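Local structure of probable fumarate reductase Ifc3 (Shewanella frigidimarina, 1QO8) at residues Lys76-Glu81 with Asn332-Thr337; Ile369-Thr374 with Val492-Gly497; Lys425-Tyr430 with Glu434-Gly439. The protein is a periplasmic flavocytochrome that catalyses the reduction of fumarate to succinate, using FAD and four covalently bound haems c. One frame throughout, in Å; residues are numbered along the deposited sequence.

Interaction 1: Lys76-Glu81 with Asn332-Thr337. With HEM (protoporphyrin IX containing Fe), chain C.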
loop_
_atom_site.group_PDB
_atom_site.type_symbol
_atom_site.label_atom_id
_atom_site.label_comp_id
_atom_site.label_asym_id
_atom_site.label_seq_id
_atom_site.Cartn_x
_atom_site.Cartn_y
_atom_site.Cartn_z
ATOM N N LYS A 76 -11.669 27.704 20.821
ATOM C CA LYS A 76 -11.700 26.258 20.736
ATOM C C LYS A 76 -11.715 25.674 22.177
ATOM O O LYS A 76 -10.777 25.863 22.922
ATOM C CB LYS A 76 -10.472 25.594 20.086
ATOM C CG LYS A 76 -10.639 25.940 18.586
ATOM C CD LYS A 76 -9.512 25.349 17.710
ATOM C CE LYS A 76 -9.396 26.238 16.463
ATOM N NZ LYS A 76 -8.014 26.726 16.261
ATOM N N PHE A 77 -12.793 24.947 22.455
ATOM C CA PHE A 77 -12.723 24.102 23.677
ATOM C C PHE A 77 -11.990 22.872 23.285
ATOM O O PHE A 77 -12.665 21.877 22.844
ATOM C CB PHE A 77 -14.188 23.827 24.108
ATOM C CG PHE A 77 -14.253 22.999 25.375
ATOM C CD1 PHE A 77 -13.481 23.341 26.486
ATOM C CD2 PHE A 77 -15.189 21.964 25.418
ATOM C CE1 PHE A 77 -13.626 22.603 27.663
ATOM C CE2 PHE A 77 -15.355 21.285 26.626
ATOM C CZ PHE A 77 -14.573 21.595 27.699
ATOM N N TYR A 78 -10.691 22.757 23.512
ATOM C CA TYR A 78 -9.955 21.769 22.725
ATOM C C TYR A 78 -10.325 20.340 23.222
ATOM O O TYR A 78 -10.052 19.361 22.530
ATOM C CB TYR A 78 -8.442 21.873 22.901
ATOM C CG TYR A 78 -7.659 21.366 21.696
ATOM C CD1 TYR A 78 -7.348 22.210 20.618
ATOM C CD2 TYR A 78 -7.182 20.079 21.648
ATOM C CE1 TYR A 78 -6.627 21.750 19.488
ATOM C CE2 TYR A 78 -6.445 19.611 20.565
ATOM C CZ TYR A 78 -6.143 20.472 19.513
ATOM O OH TYR A 78 -5.390 19.972 18.490
ATOM N N CYS A 79 -10.719 20.194 24.489
ATOM C CA CYS A 79 -11.274 18.951 25.044
ATOM C C CYS A 79 -12.179 18.162 24.139
ATOM O O CYS A 79 -12.040 16.941 23.972
ATOM C CB CYS A 79 -12.108 19.260 26.317
ATOM S SG CYS A 79 -10.983 20.170 27.470
ATOM N N ASN A 80 -13.107 18.871 23.523
ATOM C CA ASN A 80 -14.087 18.325 22.619
ATOM C C ASN A 80 -13.542 17.963 21.267
ATOM O O ASN A 80 -14.352 17.575 20.416
ATOM C CB ASN A 80 -15.397 19.149 22.559
ATOM C CG ASN A 80 -16.184 18.856 23.870
ATOM O OD1 ASN A 80 -17.360 19.334 24.034
ATOM N ND2 ASN A 80 -15.732 18.080 24.855
ATOM N N GLU A 81 -12.258 17.917 20.965
ATOM C CA GLU A 81 -11.752 17.251 19.786
ATOM C C GLU A 81 -11.817 15.709 19.967
ATOM O O GLU A 81 -11.691 14.924 19.037
ATOM C CB GLU A 81 -10.262 17.595 19.643
ATOM C CG GLU A 81 -10.025 19.058 19.161
ATOM C CD GLU A 81 -10.455 19.102 17.701
ATOM O OE1 GLU A 81 -10.656 18.023 17.090
ATOM O OE2 GLU A 81 -10.692 20.150 17.090
ATOM N N ASN A 332 -7.700 7.987 17.986
ATOM C CA ASN A 332 -6.488 8.773 17.915
ATOM C C ASN A 332 -6.659 10.248 18.229
ATOM O O ASN A 332 -7.689 10.823 17.931
ATOM C CB ASN A 332 -5.898 8.751 16.473
ATOM C CG ASN A 332 -5.300 7.361 16.206
ATOM O OD1 ASN A 332 -4.336 7.298 15.464
ATOM N ND2 ASN A 332 -5.762 6.333 16.942
ATOM N N ASN A 333 -5.538 10.898 18.569
ATOM C CA ASN A 333 -5.569 12.382 18.425
ATOM C C ASN A 333 -5.663 12.758 16.949
ATOM O O ASN A 333 -5.234 12.004 16.026
ATOM C CB ASN A 333 -4.246 12.844 19.028
ATOM C CG ASN A 333 -4.173 14.341 19.274
ATOM O OD1 ASN A 333 -5.057 15.074 18.750
ATOM N ND2 ASN A 333 -3.242 14.645 20.156
ATOM N N ILE A 334 -6.209 13.925 16.607
ATOM C CA ILE A 334 -6.390 14.447 15.289
ATOM C C ILE A 334 -5.056 14.824 14.589
ATOM O O ILE A 334 -5.046 14.911 13.369
ATOM C CB ILE A 334 -7.299 15.705 15.274
ATOM C CG1 ILE A 334 -6.636 16.787 16.145
ATOM C CG2 ILE A 334 -8.697 15.289 15.806
ATOM C CD1 ILE A 334 -7.324 18.134 16.035
ATOM N N THR A 335 -3.913 14.676 15.197
ATOM C CA THR A 335 -2.602 14.841 14.621
ATOM C C THR A 335 -2.148 13.683 13.744
ATOM O O THR A 335 -1.209 13.859 12.935
ATOM C CB THR A 335 -1.551 14.980 15.761
ATOM O OG1 THR A 335 -1.670 13.798 16.539
ATOM C CG2 THR A 335 -1.801 16.231 16.584
ATOM N N ALA A 336 -2.912 12.533 13.717
ATOM C CA ALA A 336 -2.301 11.309 13.203
ATOM C C ALA A 336 -2.766 11.112 11.751
ATOM O O ALA A 336 -3.479 10.158 11.430
ATOM C CB ALA A 336 -2.612 10.020 14.017
ATOM N N THR A 337 -2.198 11.959 10.857
ATOM C CA THR A 337 -2.656 12.060 9.506
ATOM C C THR A 337 -1.666 11.514 8.473
ATOM O O THR A 337 -1.938 11.767 7.283
ATOM C CB THR A 337 -3.236 13.404 9.104
ATOM O OG1 THR A 337 -2.226 14.416 9.160
ATOM C CG2 THR A 337 -4.490 13.703 10.014
HETATM C CHA HEM C . -9.383 10.842 29.875
HETATM C CHB HEM C . -10.802 15.412 30.695
HETATM C CHC HEM C . -8.703 16.534 26.491
HETATM C CHD HEM C . -8.444 11.849 25.265
HETATM C C1A HEM C . -9.892 11.935 30.523
HETATM C C2A HEM C . -10.372 12.061 31.889
HETATM C C3A HEM C . -10.749 13.312 32.110
HETATM C C4A HEM C . -10.549 14.040 30.854
HETATM C CMA HEM C . -11.365 13.987 33.359
HETATM C CAA HEM C . -10.476 10.858 32.881
HETATM C CBA HEM C . -9.267 10.736 33.829
HETATM C CGA HEM C . -8.056 10.270 33.056
HETATM O O1A HEM C . -7.085 11.098 33.049
HETATM O O2A HEM C . -8.075 9.136 32.481
HETATM C C1B HEM C . -10.179 16.142 29.691
HETATM C C2B HEM C . -10.020 17.590 29.653
HETATM C C3B HEM C . -9.412 17.872 28.516
HETATM C C4B HEM C . -9.182 16.663 27.772
HETATM C CMB HEM C . -10.462 18.472 30.809
HETATM C CAB HEM C . -8.839 19.248 27.966
HETATM C CBB HEM C . -8.530 20.244 28.802
HETATM C C1C HEM C . -8.527 15.400 25.734
HETATM C C2C HEM C . -7.974 15.291 24.390
HETATM C C3C HEM C . -7.876 14.000 24.088
HETATM C C4C HEM C . -8.356 13.241 25.217
HETATM C CMC HEM C . -7.639 16.542 23.571
HETATM C CAC HEM C . -7.305 13.266 22.821
HETATM C CBC HEM C . -6.253 13.722 22.147
HETATM C C1D HEM C . -8.639 11.160 26.434
HETATM C C2D HEM C . -8.497 9.696 26.576
HETATM C C3D HEM C . -8.745 9.429 27.848
HETATM C C4D HEM C . -9.050 10.660 28.547
HETATM C CMD HEM C . -8.133 8.758 25.407
HETATM C CAD HEM C . -8.755 8.026 28.556
HETATM C CBD HEM C . -10.160 7.543 28.818
HETATM C CGD HEM C . -10.357 6.203 29.570
HETATM O O1D HEM C . -9.626 5.229 29.305
HETATM O O2D HEM C . -11.259 6.120 30.428
HETATM N NA HEM C . -9.958 13.202 29.947
HETATM N NB HEM C . -9.689 15.611 28.516
HETATM N NC HEM C . -8.741 14.123 26.210
HETATM N ND HEM C . -8.979 11.714 27.635
HETATM FE FE HEM C . -9.259 13.677 28.103
HETATM O O HOH W 1 -4.212 17.816 18.519
#

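Interaction 2: Ile369-Thr374 with Val492-Gly497. With HEM (protoporphyrin IX containing Fe), chain C.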
loop_
_atom_site.group_PDB
_atom_site.type_symbol
_atom_site.label_atom_id
_atom_site.label_comp_id
_atom_site.label_asym_id
_atom_site.label_seq_id
_atom_site.Cartn_x
_atom_site.Cartn_y
_atom_site.Cartn_z
ATOM N N ILE A 369 -13.181 7.456 23.078
ATOM C CA ILE A 369 -12.322 6.732 24.024
ATOM C C ILE A 369 -12.705 5.240 23.912
ATOM O O ILE A 369 -13.874 4.984 23.592
ATOM C CB ILE A 369 -12.813 7.364 25.352
ATOM C CG1 ILE A 369 -11.976 8.623 25.622
ATOM C CG2 ILE A 369 -12.892 6.392 26.518
ATOM C CD1 ILE A 369 -12.522 9.416 26.787
ATOM N N LEU A 370 -11.836 4.323 24.145
ATOM C CA LEU A 370 -11.988 2.897 24.154
ATOM C C LEU A 370 -13.089 2.489 25.187
ATOM O O LEU A 370 -13.003 2.963 26.336
ATOM C CB LEU A 370 -10.690 2.184 24.505
ATOM C CG LEU A 370 -9.411 2.255 23.655
ATOM C CD1 LEU A 370 -8.635 0.920 23.649
ATOM C CD2 LEU A 370 -9.560 2.633 22.200
ATOM N N ILE A 371 -14.179 1.899 24.776
ATOM C CA ILE A 371 -15.034 1.177 25.783
ATOM C C ILE A 371 -14.483 -0.228 25.871
ATOM O O ILE A 371 -14.447 -0.987 24.914
ATOM C CB ILE A 371 -16.507 1.309 25.444
ATOM C CG1 ILE A 371 -16.888 2.795 25.645
ATOM C CG2 ILE A 371 -17.368 0.503 26.452
ATOM C CD1 ILE A 371 -17.050 3.442 24.306
ATOM N N SER A 372 -13.861 -0.536 26.999
ATOM C CA SER A 372 -13.294 -1.793 27.302
ATOM C C SER A 372 -14.279 -2.975 27.064
ATOM O O SER A 372 -15.476 -2.930 27.356
ATOM C CB SER A 372 -12.933 -1.830 28.814
ATOM O OG SER A 372 -12.341 -3.109 28.987
ATOM N N GLU A 373 -13.748 -4.032 26.519
ATOM C CA GLU A 373 -14.509 -5.304 26.292
ATOM C C GLU A 373 -14.975 -5.880 27.606
ATOM O O GLU A 373 -16.066 -6.475 27.646
ATOM C CB GLU A 373 -13.640 -6.217 25.438
ATOM C CG GLU A 373 -12.517 -6.872 26.238
ATOM C CD GLU A 373 -11.575 -7.590 25.278
ATOM O OE1 GLU A 373 -11.810 -7.513 24.035
ATOM O OE2 GLU A 373 -10.607 -8.238 25.673
ATOM N N THR A 374 -14.373 -5.520 28.753
ATOM C CA THR A 374 -14.824 -5.954 30.060
ATOM C C THR A 374 -16.176 -5.351 30.423
ATOM O O THR A 374 -16.838 -5.941 31.332
ATOM C CB THR A 374 -13.813 -5.710 31.180
ATOM O OG1 THR A 374 -13.773 -4.339 31.565
ATOM C CG2 THR A 374 -12.400 -6.135 30.813
ATOM N N VAL A 492 -24.052 3.540 26.142
ATOM C CA VAL A 492 -22.954 4.262 25.566
ATOM C C VAL A 492 -22.912 3.981 24.029
ATOM O O VAL A 492 -23.024 2.797 23.664
ATOM C CB VAL A 492 -21.525 3.800 25.785
ATOM C CG1 VAL A 492 -20.571 4.999 25.827
ATOM C CG2 VAL A 492 -21.333 2.692 26.762
ATOM N N LYS A 493 -22.703 5.035 23.245
ATOM C CA LYS A 493 -22.689 4.809 21.792
ATOM C C LYS A 493 -21.319 4.426 21.276
ATOM O O LYS A 493 -20.343 5.067 21.667
ATOM C CB LYS A 493 -23.224 6.068 21.107
ATOM C CG LYS A 493 -23.444 5.924 19.591
ATOM C CD LYS A 493 -24.059 7.304 19.216
ATOM C CE LYS A 493 -24.713 7.401 17.894
ATOM N NZ LYS A 493 -25.217 8.848 17.713
ATOM N N VAL A 494 -21.160 3.267 20.592
ATOM C CA VAL A 494 -19.813 2.824 20.169
ATOM C C VAL A 494 -19.728 2.383 18.737
ATOM O O VAL A 494 -20.726 2.192 18.067
ATOM C CB VAL A 494 -19.329 1.649 21.028
ATOM C CG1 VAL A 494 -19.434 2.033 22.508
ATOM C CG2 VAL A 494 -20.218 0.395 20.768
ATOM N N ALA A 495 -18.542 2.248 18.181
ATOM C CA ALA A 495 -18.240 1.794 16.855
ATOM C C ALA A 495 -16.785 1.393 16.841
ATOM O O ALA A 495 -15.956 1.804 17.655
ATOM C CB ALA A 495 -18.601 2.901 15.858
ATOM N N PRO A 496 -16.443 0.373 16.041
ATOM C CA PRO A 496 -15.039 0.026 15.948
ATOM C C PRO A 496 -14.252 1.276 15.497
ATOM O O PRO A 496 -14.751 2.099 14.770
ATOM C CB PRO A 496 -14.981 -1.068 14.886
ATOM C CG PRO A 496 -16.366 -1.340 14.486
ATOM C CD PRO A 496 -17.290 -0.210 15.011
ATOM N N GLY A 497 -13.012 1.388 16.015
ATOM C CA GLY A 497 -12.238 2.583 15.716
ATOM C C GLY A 497 -10.835 2.140 15.219
ATOM O O GLY A 497 -10.237 1.262 15.831
HETATM C CHA HEM C . -9.383 10.842 29.875
HETATM C CHB HEM C . -10.802 15.412 30.695
HETATM C CHC HEM C . -8.703 16.534 26.491
HETATM C CHD HEM C . -8.444 11.849 25.265
HETATM C C1A HEM C . -9.892 11.935 30.523
HETATM C C2A HEM C . -10.372 12.061 31.889
HETATM C C3A HEM C . -10.749 13.312 32.110
HETATM C C4A HEM C . -10.549 14.040 30.854
HETATM C CMA HEM C . -11.365 13.987 33.359
HETATM C CAA HEM C . -10.476 10.858 32.881
HETATM C CBA HEM C . -9.267 10.736 33.829
HETATM C CGA HEM C . -8.056 10.270 33.056
HETATM O O1A HEM C . -7.085 11.098 33.049
HETATM O O2A HEM C . -8.075 9.136 32.481
HETATM C C1B HEM C . -10.179 16.142 29.691
HETATM C C2B HEM C . -10.020 17.590 29.653
HETATM C C3B HEM C . -9.412 17.872 28.516
HETATM C C4B HEM C . -9.182 16.663 27.772
HETATM C CMB HEM C . -10.462 18.472 30.809
HETATM C CAB HEM C . -8.839 19.248 27.966
HETATM C CBB HEM C . -8.530 20.244 28.802
HETATM C C1C HEM C . -8.527 15.400 25.734
HETATM C C2C HEM C . -7.974 15.291 24.390
HETATM C C3C HEM C . -7.876 14.000 24.088
HETATM C C4C HEM C . -8.356 13.241 25.217
HETATM C CMC HEM C . -7.639 16.542 23.571
HETATM C CAC HEM C . -7.305 13.266 22.821
HETATM C CBC HEM C . -6.253 13.722 22.147
HETATM C C1D HEM C . -8.639 11.160 26.434
HETATM C C2D HEM C . -8.497 9.696 26.576
HETATM C C3D HEM C . -8.745 9.429 27.848
HETATM C C4D HEM C . -9.050 10.660 28.547
HETATM C CMD HEM C . -8.133 8.758 25.407
HETATM C CAD HEM C . -8.755 8.026 28.556
HETATM C CBD HEM C . -10.160 7.543 28.818
HETATM C CGD HEM C . -10.357 6.203 29.570
HETATM O O1D HEM C . -9.626 5.229 29.305
HETATM O O2D HEM C . -11.259 6.120 30.428
HETATM N NA HEM C . -9.958 13.202 29.947
HETATM N NB HEM C . -9.689 15.611 28.516
HETATM N NC HEM C . -8.741 14.123 26.210
HETATM N ND HEM C . -8.979 11.714 27.635
HETATM FE FE HEM C . -9.259 13.677 28.103
#

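Interaction 3: Lys425-Tyr430 with Glu434-Gly439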
loop_
_atom_site.group_PDB
_atom_site.type_symbol
_atom_site.label_atom_id
_atom_site.label_comp_id
_atom_site.label_asym_id
_atom_site.label_seq_id
_atom_site.Cartn_x
_atom_site.Cartn_y
_atom_site.Cartn_z
ATOM N N LYS A 425 -16.743 0.460 38.576
ATOM C CA LYS A 425 -16.210 1.813 38.670
ATOM C C LYS A 425 -15.685 2.307 37.301
ATOM O O LYS A 425 -15.934 3.462 36.975
ATOM C CB LYS A 425 -15.109 1.747 39.711
ATOM C CG LYS A 425 -13.834 1.027 39.242
ATOM C CD LYS A 425 -12.888 0.970 40.445
ATOM C CE LYS A 425 -11.471 0.601 40.003
ATOM N NZ LYS A 425 -11.481 -0.879 39.826
ATOM N N MET A 426 -15.219 1.410 36.422
ATOM C CA MET A 426 -14.960 1.814 35.022
ATOM C C MET A 426 -16.131 2.430 34.328
ATOM O O MET A 426 -16.053 3.543 33.791
ATOM C CB MET A 426 -14.447 0.605 34.241
ATOM C CG MET A 426 -14.342 0.843 32.739
ATOM S SD MET A 426 -13.870 -0.680 31.888
ATOM C CE MET A 426 -12.389 -1.161 32.759
ATOM N N VAL A 427 -17.371 2.053 34.494
ATOM C CA VAL A 427 -18.486 2.638 33.753
ATOM C C VAL A 427 -18.935 3.897 34.456
ATOM O O VAL A 427 -19.531 4.838 33.850
ATOM C CB VAL A 427 -19.514 1.463 33.824
ATOM C CG1 VAL A 427 -20.910 1.947 33.942
ATOM C CG2 VAL A 427 -19.215 0.366 32.766
ATOM N N ARG A 428 -18.723 3.960 35.774
ATOM C CA ARG A 428 -18.949 5.218 36.518
ATOM C C ARG A 428 -17.953 6.300 35.967
ATOM O O ARG A 428 -18.394 7.423 35.815
ATOM C CB ARG A 428 -18.806 5.003 38.005
ATOM C CG ARG A 428 -18.943 5.864 39.220
ATOM C CD ARG A 428 -19.532 5.124 40.460
ATOM N NE ARG A 428 -19.627 3.671 40.517
ATOM C CZ ARG A 428 -18.967 2.635 41.023
ATOM N NH1 ARG A 428 -17.844 2.611 41.774
ATOM N NH2 ARG A 428 -19.458 1.381 40.778
ATOM N N GLY A 429 -16.759 5.929 35.641
ATOM C CA GLY A 429 -15.767 6.833 34.976
ATOM C C GLY A 429 -16.349 7.272 33.632
ATOM O O GLY A 429 -16.238 8.478 33.322
ATOM N N TYR A 430 -17.054 6.400 32.888
ATOM C CA TYR A 430 -17.585 6.822 31.611
ATOM C C TYR A 430 -18.653 7.902 31.870
ATOM O O TYR A 430 -18.800 8.911 31.165
ATOM C CB TYR A 430 -18.100 5.739 30.708
ATOM C CG TYR A 430 -17.139 4.610 30.350
ATOM C CD1 TYR A 430 -15.792 4.888 30.174
ATOM C CD2 TYR A 430 -17.571 3.291 30.149
ATOM C CE1 TYR A 430 -14.873 3.890 29.887
ATOM C CE2 TYR A 430 -16.661 2.302 29.823
ATOM C CZ TYR A 430 -15.350 2.573 29.700
ATOM O OH TYR A 430 -14.372 1.644 29.377
ATOM N N GLU A 434 -19.348 12.046 30.879
ATOM C CA GLU A 434 -20.603 12.270 30.219
ATOM C C GLU A 434 -20.778 11.391 28.989
ATOM O O GLU A 434 -21.579 11.726 28.100
ATOM C CB GLU A 434 -20.790 13.783 29.851
ATOM C CG GLU A 434 -20.612 14.722 31.054
ATOM C CD GLU A 434 -20.659 16.194 30.643
ATOM O OE1 GLU A 434 -21.028 16.666 29.552
ATOM O OE2 GLU A 434 -20.385 17.051 31.470
ATOM N N MET A 435 -20.293 10.155 29.025
ATOM C CA MET A 435 -20.564 9.249 27.886
ATOM C C MET A 435 -21.843 8.431 27.948
ATOM O O MET A 435 -22.352 7.854 26.947
ATOM C CB MET A 435 -19.316 8.343 27.836
ATOM C CG MET A 435 -18.108 9.193 27.289
ATOM S SD MET A 435 -16.673 8.065 27.553
ATOM C CE MET A 435 -16.948 6.880 26.203
ATOM N N LEU A 436 -22.436 8.390 29.154
ATOM C CA LEU A 436 -23.643 7.505 29.271
ATOM C C LEU A 436 -24.925 8.256 29.061
ATOM O O LEU A 436 -25.177 9.249 29.799
ATOM C CB LEU A 436 -23.686 6.941 30.700
ATOM C CG LEU A 436 -22.451 6.156 31.120
ATOM C CD1 LEU A 436 -22.798 5.465 32.421
ATOM C CD2 LEU A 436 -21.970 5.267 29.941
ATOM N N TYR A 437 -25.791 7.784 28.179
ATOM C CA TYR A 437 -27.194 8.165 28.193
ATOM C C TYR A 437 -27.917 7.413 29.323
ATOM O O TYR A 437 -27.475 6.304 29.657
ATOM C CB TYR A 437 -27.847 7.737 26.873
ATOM C CG TYR A 437 -27.383 8.592 25.691
ATOM C CD1 TYR A 437 -26.111 8.529 25.184
ATOM C CD2 TYR A 437 -28.309 9.449 25.088
ATOM C CE1 TYR A 437 -25.710 9.293 24.088
ATOM C CE2 TYR A 437 -27.942 10.243 24.001
ATOM C CZ TYR A 437 -26.654 10.162 23.532
ATOM O OH TYR A 437 -26.322 10.963 22.447
ATOM N N LYS A 438 -28.996 7.965 29.873
ATOM C CA LYS A 438 -29.625 7.222 30.968
ATOM C C LYS A 438 -31.114 7.481 31.025
ATOM O O LYS A 438 -31.551 8.430 30.412
ATOM C CB LYS A 438 -29.029 7.478 32.327
ATOM C CG LYS A 438 -28.962 8.897 32.792
ATOM C CD LYS A 438 -28.011 9.003 34.005
ATOM C CE LYS A 438 -26.566 8.786 33.546
ATOM N NZ LYS A 438 -25.603 9.690 34.250
ATOM N N GLY A 439 -31.856 6.539 31.568
ATOM C CA GLY A 439 -33.331 6.693 31.591
ATOM C C GLY A 439 -33.703 6.059 32.968
ATOM O O GLY A 439 -33.109 5.057 33.381
#

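Interaction 1: Lys76-Glu81 with Asn332-Thr337
Ile334 is the residue of the flavin domain that meets Tyr78 and Glu81 of the tetrahaem cytochrome domain. Tyr78 and Glu81 lie on the short 3-10 segment that also carries Cys79, the first residue of a Cys-X-X-Cys-His haem motif. Ile334 lies in the type I turn from Asn333 to Ala336. The van der Waals contact centres on the Ile334 CD1 methyl. It touches the hydroxyl Tyr78 OH at 3.6 Å, oblique to the ring, and the carboxylate oxygen Glu81 OE1 at 3.5 Å. CG1 lies between the backbone N and the carbonyl carbon (chi1 60°), and the extended chain places CD1 between these two oxygens. Within the cytochrome segment, Glu81 CG sits 3.8 Å above the centre of the Tyr78 ring. Its chain then bends at chi2 (-71°) and brings the carboxylate against Ile334.

The haem joins both sides. Its CMC methyl lies at the edge of the Tyr78 ring, 4.1 Å from CD2, and the Asn333 amide carbon CG lies 3.6 Å from CBC. By similarity Cys79 is one of the cysteines that attach this haem covalently. The polar link is water-mediated. One water lies in the plane of the Tyr78 ring, 2.5 Å from OH, and donates to Asn333 OD1 at 2.9 Å.

Interaction 2: Ile369-Thr374 with Val492-Gly497
Ile371 packs its CD1 methyl against Val494 and Val492, two residues on the same face of strand 489-505. Ile371 lies in the loop that leads from strand 357-364 to helix 374-377, so the contact packs a loop that probably binds substrate against the mixed sheet of the flavoprotein region. The contact is wholly apolar. Ile371 points its side chain at the strand. CG1 lies anti to the carbonyl carbon (chi1 -68°), and an unusual chi2 of 106° swings CD1 across to the valines. CD1 comes to 3.3 Å from Val494 CG1, which is tighter than normal van der Waals contact, so the packing here is tight and perhaps strained. Val492 is met more loosely, with its CG1 4.1 Å from Ile371 CD1, and these two side chains run alongside each other in opposite senses. Lys493, between the valines, points away and forms a cation-pi contact with Phe411.

Before Ile371 the loop touches the haem. Ile369 CD1 lies 3.6 Å from CBD, a carbon of a haem propionate arm, and its side chain also packs on His83. Cutting Ile369 back to an alanine would probably leave that propionate arm and His83 without their apolar neighbour and open a gap at the haem edge.

After Ile371, Ser372 OG accepts from Thr374 N at 3.2 Å (158°), a capping bond at the start of the helix. By similarity Ser372 and Glu373 bind fumarate, and Glu373 OE2 forms a salt bridge to Arg397, the probable proton donor. Ile371 O bonds to Thr362 OG1, and Ser372 N to Tyr430 OH. With methyl contacts alone between the segments, the fit of this loop against the strand depends on shape and burial.

Interaction 3: Lys425-Tyr430 with Glu434-Gly439
Tyr430 O accepts the backbone bond from Met435 N at 2.9 Å, and the bond is nearly straight at the hydrogen (169°). The donor is tilted 33° from the carbonyl plane. This is the 6→1 bond of a Schellman motif, which ends helix 425-432. Glu434 is the C-prime residue, with positive phi, and its N makes the 5→2 bond to Asp431 O. Glu434 N is also near Tyr430 O, but at too poor an angle to bond. The chain reverses here and runs on into strand 437-439, an antiparallel neighbour of strand 489-505.

The side chains close over this turn. Met435 CB lies 4.1 Å from Tyr430 CB. Its chain then bends at chi3 and brings SD to 5.1 Å from the Tyr430 ring centroid, an oblique Met-aromatic contact. Leu436 reaches back to the helix with both methyls. CD2 touches Tyr430 CB at 4.0 Å, and CD1 lies 3.6 Å from Val427 O and near Val427 CG1. Leu436 CG lies anti to the carbonyl carbon (chi1 -58°), and from there one methyl faces Tyr430 and the other Val427. Another part of the helix backbone meets the tyrosine ring: Met426 O lies 3.7 Å above its centre.

The far end of the ring serves the neighbouring loop, where Tyr430 OH bonds to Ser372 N. Glu434 sends its carboxylate to Asp86 N, just after the haem-binding His83 in the sequence. The contact thus pairs one straight backbone bond with apolar packing, which probably helps set the helix end relative to the strand that follows.

In the fold
Interaction 1 comes first along the chain. Interaction 2 follows, and interaction 3 is nested inside the loop that interaction 2 closes. The centre of interaction 1 is 18 Å from that of interaction 2 and 22 Å from that of interaction 3, and it touches neither. Interactions 1 and 2 both touch the same haem. Interactions 2 and 3 have centres 12 Å apart and do touch: Ser372, Leu370 and Val492 meet Tyr430, Met426 and Met435. Strands 489-505 and 437-439 are neighbours in one mixed sheet. Interaction 1 thus joins the cytochrome domain to the flavin domain beside the haem, while interactions 2 and 3 pack the probable fumarate-binding loop and helix 425-432 on one sheet of the flavoprotein region.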